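Local coordinates for L protein (CAS virus, PDB 5MV0) that takes part in reptarenavirus cap-snatching, its N-terminal endonuclease domain cleaving capped host mRNA to supply primers for viral transcription, at the interface of chains A and B and the interface of chains C and A. Numbering follows the deposited sequence. Chains: chain A/B/C, L protein.

Contact 1 and contact 2 lie about 36 Å apart, measured between the centres of their C-alpha atoms, and both use chain A. The elements differ: contact 1 draws on helix 4-20 of both chains and the loop residue A:Ile30, whereas contact 2 sets helix 110-122 of chain A against the loop residues 81-83 of chain C. Chain A therefore meets two neighbours through separate surfaces. The interface holding contact 2 is two-fold symmetric, so that patch has a twin, while the one holding contact 1 is not an exact two-fold. Four copies form the deposited assembly, which may reflect crystal packing and not a biological oligomer.

Contact 1: the interface of chains A and B. Residues chain A 15, 18, 30; chain B 15-16, 18-19, 206.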
ATOM      1  N   LEU A  15      -0.629   4.695  -3.791  1.00 15.22           N
ATOM      2  CA  LEU A  15      -0.840   3.247  -3.680  1.00 15.04           C
ATOM      3  C   LEU A  15      -0.181   2.490  -4.821  1.00 13.83           C
ATOM      4  O   LEU A  15       0.426   1.430  -4.600  1.00 14.46           O
ATOM      5  CB  LEU A  15      -2.330   2.892  -3.664  1.00 17.56           C
ATOM      6  CG  LEU A  15      -3.216   3.159  -2.449  1.00 24.38           C
ATOM      7  CD1 LEU A  15      -4.599   2.546  -2.722  1.00 25.38           C
ATOM      8  CD2 LEU A  15      -2.625   2.627  -1.138  1.00 16.85           C
ATOM      9  N   LEU A  18       3.423   2.209  -4.141  1.00 13.09           N
ATOM     10  CA  LEU A  18       3.682   1.233  -3.079  1.00 15.47           C
ATOM     11  C   LEU A  18       3.529  -0.199  -3.574  1.00 17.92           C
ATOM     12  O   LEU A  18       4.261  -1.093  -3.122  1.00 15.04           O
ATOM     13  CB  LEU A  18       2.757   1.481  -1.884  1.00 15.99           C
ATOM     14  CG  LEU A  18       3.012   2.764  -1.088  1.00 18.42           C
ATOM     15  CD1 LEU A  18       2.109   2.833   0.127  1.00 14.07           C
ATOM     16  CD2 LEU A  18       4.460   2.869  -0.673  1.00 22.20           C
ATOM     17  N   ILE A  30      -1.371   8.687   3.155  1.00 15.79           N
ATOM     18  CA  ILE A  30      -2.562   8.657   2.312  1.00 21.59           C
ATOM     19  C   ILE A  30      -3.654   9.507   2.953  1.00 22.65           C
ATOM     20  O   ILE A  30      -4.851   9.276   2.732  1.00 19.42           O
ATOM     21  CB  ILE A  30      -3.052   7.214   2.055  1.00 14.51           C
ATOM     22  CG1 ILE A  30      -2.994   6.340   3.322  1.00 17.83           C
ATOM     23  CG2 ILE A  30      -2.210   6.570   0.957  1.00 19.79           C
ATOM     24  CD1 ILE A  30      -4.173   6.499   4.309  1.00 13.73           C
TER
ATOM     25  N   LEU B  15      -7.292   2.566   2.183  1.00 13.20           N
ATOM     26  CA  LEU B  15      -6.017   3.132   1.751  1.00 14.34           C
ATOM     27  C   LEU B  15      -4.887   2.706   2.674  1.00 12.68           C
ATOM     28  O   LEU B  15      -3.782   2.385   2.208  1.00 12.87           O
ATOM     29  CB  LEU B  15      -6.101   4.662   1.689  1.00 13.35           C
ATOM     30  CG  LEU B  15      -6.881   5.251   0.501  1.00 18.05           C
ATOM     31  CD1 LEU B  15      -7.224   6.727   0.723  1.00 19.17           C
ATOM     32  CD2 LEU B  15      -6.100   5.100  -0.786  1.00 18.65           C
ATOM     33  N   GLU B  16      -5.133   2.709   3.986  1.00 12.93           N
ATOM     34  CA  GLU B  16      -4.076   2.328   4.918  1.00 14.21           C
ATOM     35  C   GLU B  16      -3.725   0.854   4.778  1.00 16.31           C
ATOM     36  O   GLU B  16      -2.543   0.483   4.799  1.00 12.02           O
ATOM     37  CB  GLU B  16      -4.482   2.638   6.365  1.00 13.65           C
ATOM     38  CG  GLU B  16      -3.346   2.355   7.349  1.00 14.99           C
ATOM     39  CD  GLU B  16      -3.623   2.789   8.779  1.00 16.76           C
ATOM     40  OE1 GLU B  16      -2.649   2.946   9.554  1.00 16.46           O
ATOM     41  OE2 GLU B  16      -4.807   2.966   9.137  1.00 18.38           O
ATOM     42  N   LEU B  18      -4.026  -1.060   2.134  1.00 10.11           N
ATOM     43  CA  LEU B  18      -3.289  -1.287   0.903  1.00 13.52           C
ATOM     44  C   LEU B  18      -1.887  -0.689   0.953  1.00 12.32           C
ATOM     45  O   LEU B  18      -1.027  -1.114   0.176  1.00 15.06           O
ATOM     46  CB  LEU B  18      -4.074  -0.728  -0.298  1.00 12.03           C
ATOM     47  CG  LEU B  18      -5.484  -1.327  -0.497  1.00 18.10           C
ATOM     48  CD1 LEU B  18      -6.126  -0.807  -1.782  1.00 16.09           C
ATOM     49  CD2 LEU B  18      -5.495  -2.846  -0.483  1.00 15.97           C
ATOM     50  N   SER B  19      -1.644   0.291   1.828  1.00 11.61           N
ATOM     51  CA  SER B  19      -0.277   0.767   2.042  1.00 13.11           C
ATOM     52  C   SER B  19       0.548  -0.261   2.807  1.00 16.24           C
ATOM     53  O   SER B  19       1.745  -0.443   2.532  1.00 17.09           O
ATOM     54  CB  SER B  19      -0.300   2.095   2.800  1.00 13.84           C
ATOM     55  OG  SER B  19      -1.058   3.088   2.104  1.00 14.36           O
ATOM     56  N   THR B 206      -6.211   7.515   9.702  1.00 15.17           N
ATOM     57  CA  THR B 206      -4.902   8.170   9.697  1.00 18.04           C
ATOM     58  C   THR B 206      -5.046   9.682   9.555  1.00 21.97           C
ATOM     59  O   THR B 206      -5.996  10.187   8.955  1.00 19.76           O
ATOM     60  CB  THR B 206      -3.981   7.657   8.583  1.00 15.53           C
ATOM     61  OG1 THR B 206      -4.439   8.115   7.300  1.00 14.58           O
ATOM     62  CG2 THR B 206      -3.880   6.125   8.590  1.00 16.16           C
TER
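A:Leu15 and B:Leu15 meet at about a right angle in this helix-to-helix contact between two copies of the arenavirus cap-snatching domain. Methyl CD1 of A:Leu15 touches CD2 of B:Leu15 at 3.5 Å. The same residue of helix 4-20 is used by both chains, but the surroundings differ, in keeping with an interface that is not an exact two-fold. With CG anti to its own carbonyl carbon (chi1 -73°), A:Leu15 points its fork towards chain B, where the two methyls divide the work. While CD1 faces B:Leu15 and the CD1 methyl of B:Leu18, CD2 lies over the backbone of the partner helix, 3.7 Å from CB of B:Leu18 and close to B:Ser19. A forked leucine suits this place because each branch can settle on a different neighbour.

A:Ile30, from a loop, buries slightly more surface and covers the other flank of B:Leu15. Their side chains run past each other in opposite directions, with CD1 of A:Ile30 3.7 Å from CB of B:Leu15. Its CG1 branch stands between the backbone N and the carbonyl carbon (chi1 42°), and carries the terminal methyl across towards B:Thr206, whose hydroxyl OG1 is 3.4 Å from CD1. The beta-branched isoleucine also presents CG2 on the side of B:Ser19, thus spreading one residue over several partners.

B:Ser19 is small enough for the leucines of chain A to come close to the helix surface. Methyl CD1 of A:Leu18 rests 3.7 Å from CB of B:Ser19. The hydroxyl OG of B:Ser19 turns back to its own helix and donates a hydrogen bond to the carbonyl O of B:Leu15 at 2.8 Å, approaching tilted by 32° from the carbonyl plane. This bond gives the hydroxyl a polar partner within chain B where the methyls of A:Leu15 and A:Leu18 come near it.

Contact 2: the interface of chains C and A. Residues chain C 69, 81-83; chain A 115, 118-119, 122.
The side-chain carbonyl OD1 of C:Asn69, in this arenavirus cap-snatching domain, accepts the backbone N-H of C:Phe82 at 2.9 Å, a nearly straight bond that lies in the carbonyl plane and falls on a lone pair. The other half of the same amide returns the bond, for ND2 of C:Asn69 donates to the main-chain O of C:Phe82 at 3.0 Å. Here the acceptor lies near the amide plane of C:Asn69, whereas the donor stands 46° above the carbonyl plane of C:Phe82. Asparagine suits the task because one short, flat group offers an acceptor and a donor to the same residue. Bonded at both ends, the amide has its rotation fixed. The pair of bonds ties C:Phe82 to helix 68-75 and probably helps to hold its neighbours C:Thr81 and C:Gln83 in place where they pack against helix 110-122 of chain A.

C:Thr81 buries the most surface in the patch. Its methyl CG2, anti to the backbone N, reaches over the partner helix to lie 3.9 Å from CB of A:Ser119. It also nears the carbonyl O of A:Arg115, but that residue is poorly ordered and the contact is less certain. The branch at CB lets threonine put this methyl on the helix while OG1 occupies another position, anti to the carbonyl carbon (chi1 -59°).

A:Leu122, the last residue of helix 110-122, fills the other flank. Its CB sits 3.8 Å from CA of C:Gln83. Its methyl CD1 lies against the carbonyl O of C:Thr81, at 3.4 Å, and also nears N of C:Gln83. Leucine thus gives a broad apolar cover for an extended stretch of main chain. Between these flanks A:Ser119 adds only a small side chain, so the segment can come close to the helix; its CB lies 3.8 Å from ND2 of C:Asn69.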
ATOM      1  N   ASN C  69      22.870  26.911   3.248  1.00 13.77           N
ATOM      2  CA  ASN C  69      23.069  27.731   2.052  1.00 20.61           C
ATOM      3  C   ASN C  69      21.866  28.630   1.790  1.00 19.30           C
ATOM      4  O   ASN C  69      22.023  29.796   1.413  1.00 18.45           O
ATOM      5  CB  ASN C  69      23.344  26.844   0.837  1.00 17.03           C
ATOM      6  CG  ASN C  69      24.804  26.415   0.752  1.00 17.13           C
ATOM      7  OD1 ASN C  69      25.700  27.236   0.897  1.00 18.91           O
ATOM      8  ND2 ASN C  69      25.039  25.128   0.546  1.00 15.95           N
ATOM      9  N   THR C  81      29.565  28.279  -2.021  1.00 24.33           N
ATOM     10  CA  THR C  81      28.707  27.160  -1.657  1.00 27.10           C
ATOM     11  C   THR C  81      29.260  26.488  -0.413  1.00 23.23           C
ATOM     12  O   THR C  81      30.421  26.069  -0.392  1.00 23.36           O
ATOM     13  CB  THR C  81      28.611  26.127  -2.780  1.00 23.78           C
ATOM     14  OG1 THR C  81      28.100  26.739  -3.964  1.00 23.70           O
ATOM     15  CG2 THR C  81      27.658  25.004  -2.353  1.00 19.80           C
ATOM     16  N   PHE C  82      28.429  26.364   0.616  1.00 18.72           N
ATOM     17  CA  PHE C  82      28.826  25.678   1.836  1.00 17.37           C
ATOM     18  C   PHE C  82      28.396  24.211   1.814  1.00 17.03           C
ATOM     19  O   PHE C  82      27.644  23.750   0.948  1.00 13.96           O
ATOM     20  CB  PHE C  82      28.248  26.386   3.067  1.00 17.39           C
ATOM     21  CG  PHE C  82      28.803  27.758   3.287  1.00 26.73           C
ATOM     22  CD1 PHE C  82      30.104  27.925   3.739  1.00 24.17           C
ATOM     23  CD2 PHE C  82      28.038  28.881   3.029  1.00 25.08           C
ATOM     24  CE1 PHE C  82      30.629  29.184   3.933  1.00 31.73           C
ATOM     25  CE2 PHE C  82      28.561  30.150   3.233  1.00 29.25           C
ATOM     26  CZ  PHE C  82      29.856  30.297   3.682  1.00 28.16           C
ATOM     27  N   GLN C  83      28.938  23.462   2.766  1.00 16.66           N
ATOM     28  CA  GLN C  83      28.440  22.128   3.054  1.00 14.56           C
ATOM     29  C   GLN C  83      26.927  22.157   3.248  1.00 15.94           C
ATOM     30  O   GLN C  83      26.364  23.131   3.768  1.00 13.95           O
ATOM     31  CB  GLN C  83      29.118  21.586   4.319  1.00 15.31           C
ATOM     32  CG  GLN C  83      28.972  22.496   5.539  1.00 15.23           C
ATOM     33  CD  GLN C  83      30.178  23.392   5.774  1.00 18.63           C
ATOM     34  OE1 GLN C  83      30.675  24.042   4.854  1.00 19.63           O
ATOM     35  NE2 GLN C  83      30.662  23.419   7.006  1.00 14.51           N
TER
ATOM     36  N   ARG A 115      26.042  22.791  -7.980  1.00 14.53           N
ATOM     37  CA  ARG A 115      26.114  23.396  -6.650  1.00 20.75           C
ATOM     38  C   ARG A 115      25.670  22.404  -5.581  1.00 21.53           C
ATOM     39  O   ARG A 115      26.278  22.328  -4.511  1.00 14.71           O
ATOM     40  CB  ARG A 115      25.247  24.651  -6.588  1.00 23.31           C
ATOM     41  CG  ARG A 115      25.721  25.816  -7.470  1.00 36.45           C
ATOM     42  CD  ARG A 115      24.648  26.917  -7.594  1.00 44.07           C
ATOM     43  NE  ARG A 115      24.281  27.501  -6.306  1.00 47.38           N
ATOM     44  CZ  ARG A 115      23.050  27.890  -5.970  1.00 53.55           C
ATOM     45  NH1 ARG A 115      22.041  27.752  -6.828  1.00 40.82           N
ATOM     46  NH2 ARG A 115      22.825  28.411  -4.768  1.00 46.57           N
ATOM     47  N   THR A 118      28.371  19.899  -4.978  1.00 18.71           N
ATOM     48  CA  THR A 118      29.439  20.499  -4.178  1.00 17.47           C
ATOM     49  C   THR A 118      29.059  20.568  -2.698  1.00 17.25           C
ATOM     50  O   THR A 118      29.880  20.266  -1.828  1.00 17.67           O
ATOM     51  CB  THR A 118      29.784  21.896  -4.708  1.00 19.22           C
ATOM     52  OG1 THR A 118      30.294  21.800  -6.049  1.00 20.15           O
ATOM     53  CG2 THR A 118      30.840  22.571  -3.797  1.00 16.94           C
ATOM     54  N   SER A 119      27.823  20.964  -2.388  1.00 15.63           N
ATOM     55  CA  SER A 119      27.445  21.072  -0.980  1.00 17.77           C
ATOM     56  C   SER A 119      27.375  19.695  -0.325  1.00 14.53           C
ATOM     57  O   SER A 119      27.759  19.536   0.838  1.00 16.99           O
ATOM     58  CB  SER A 119      26.102  21.800  -0.833  1.00 15.51           C
ATOM     59  OG  SER A 119      25.054  21.010  -1.345  1.00 19.48           O
ATOM     60  N   LEU A 122      31.004  18.510   0.226  1.00 17.34           N
ATOM     61  CA  LEU A 122      31.690  19.271   1.264  1.00 18.10           C
ATOM     62  C   LEU A 122      31.341  18.792   2.664  1.00 18.88           C
ATOM     63  O   LEU A 122      32.127  19.026   3.589  1.00 16.01           O
ATOM     64  CB  LEU A 122      31.361  20.759   1.127  1.00 17.29           C
ATOM     65  CG  LEU A 122      32.157  21.549   0.088  1.00 22.35           C
ATOM     66  CD1 LEU A 122      31.623  22.970   0.024  1.00 18.63           C
ATOM     67  CD2 LEU A 122      33.643  21.546   0.454  1.00 22.70           C
TER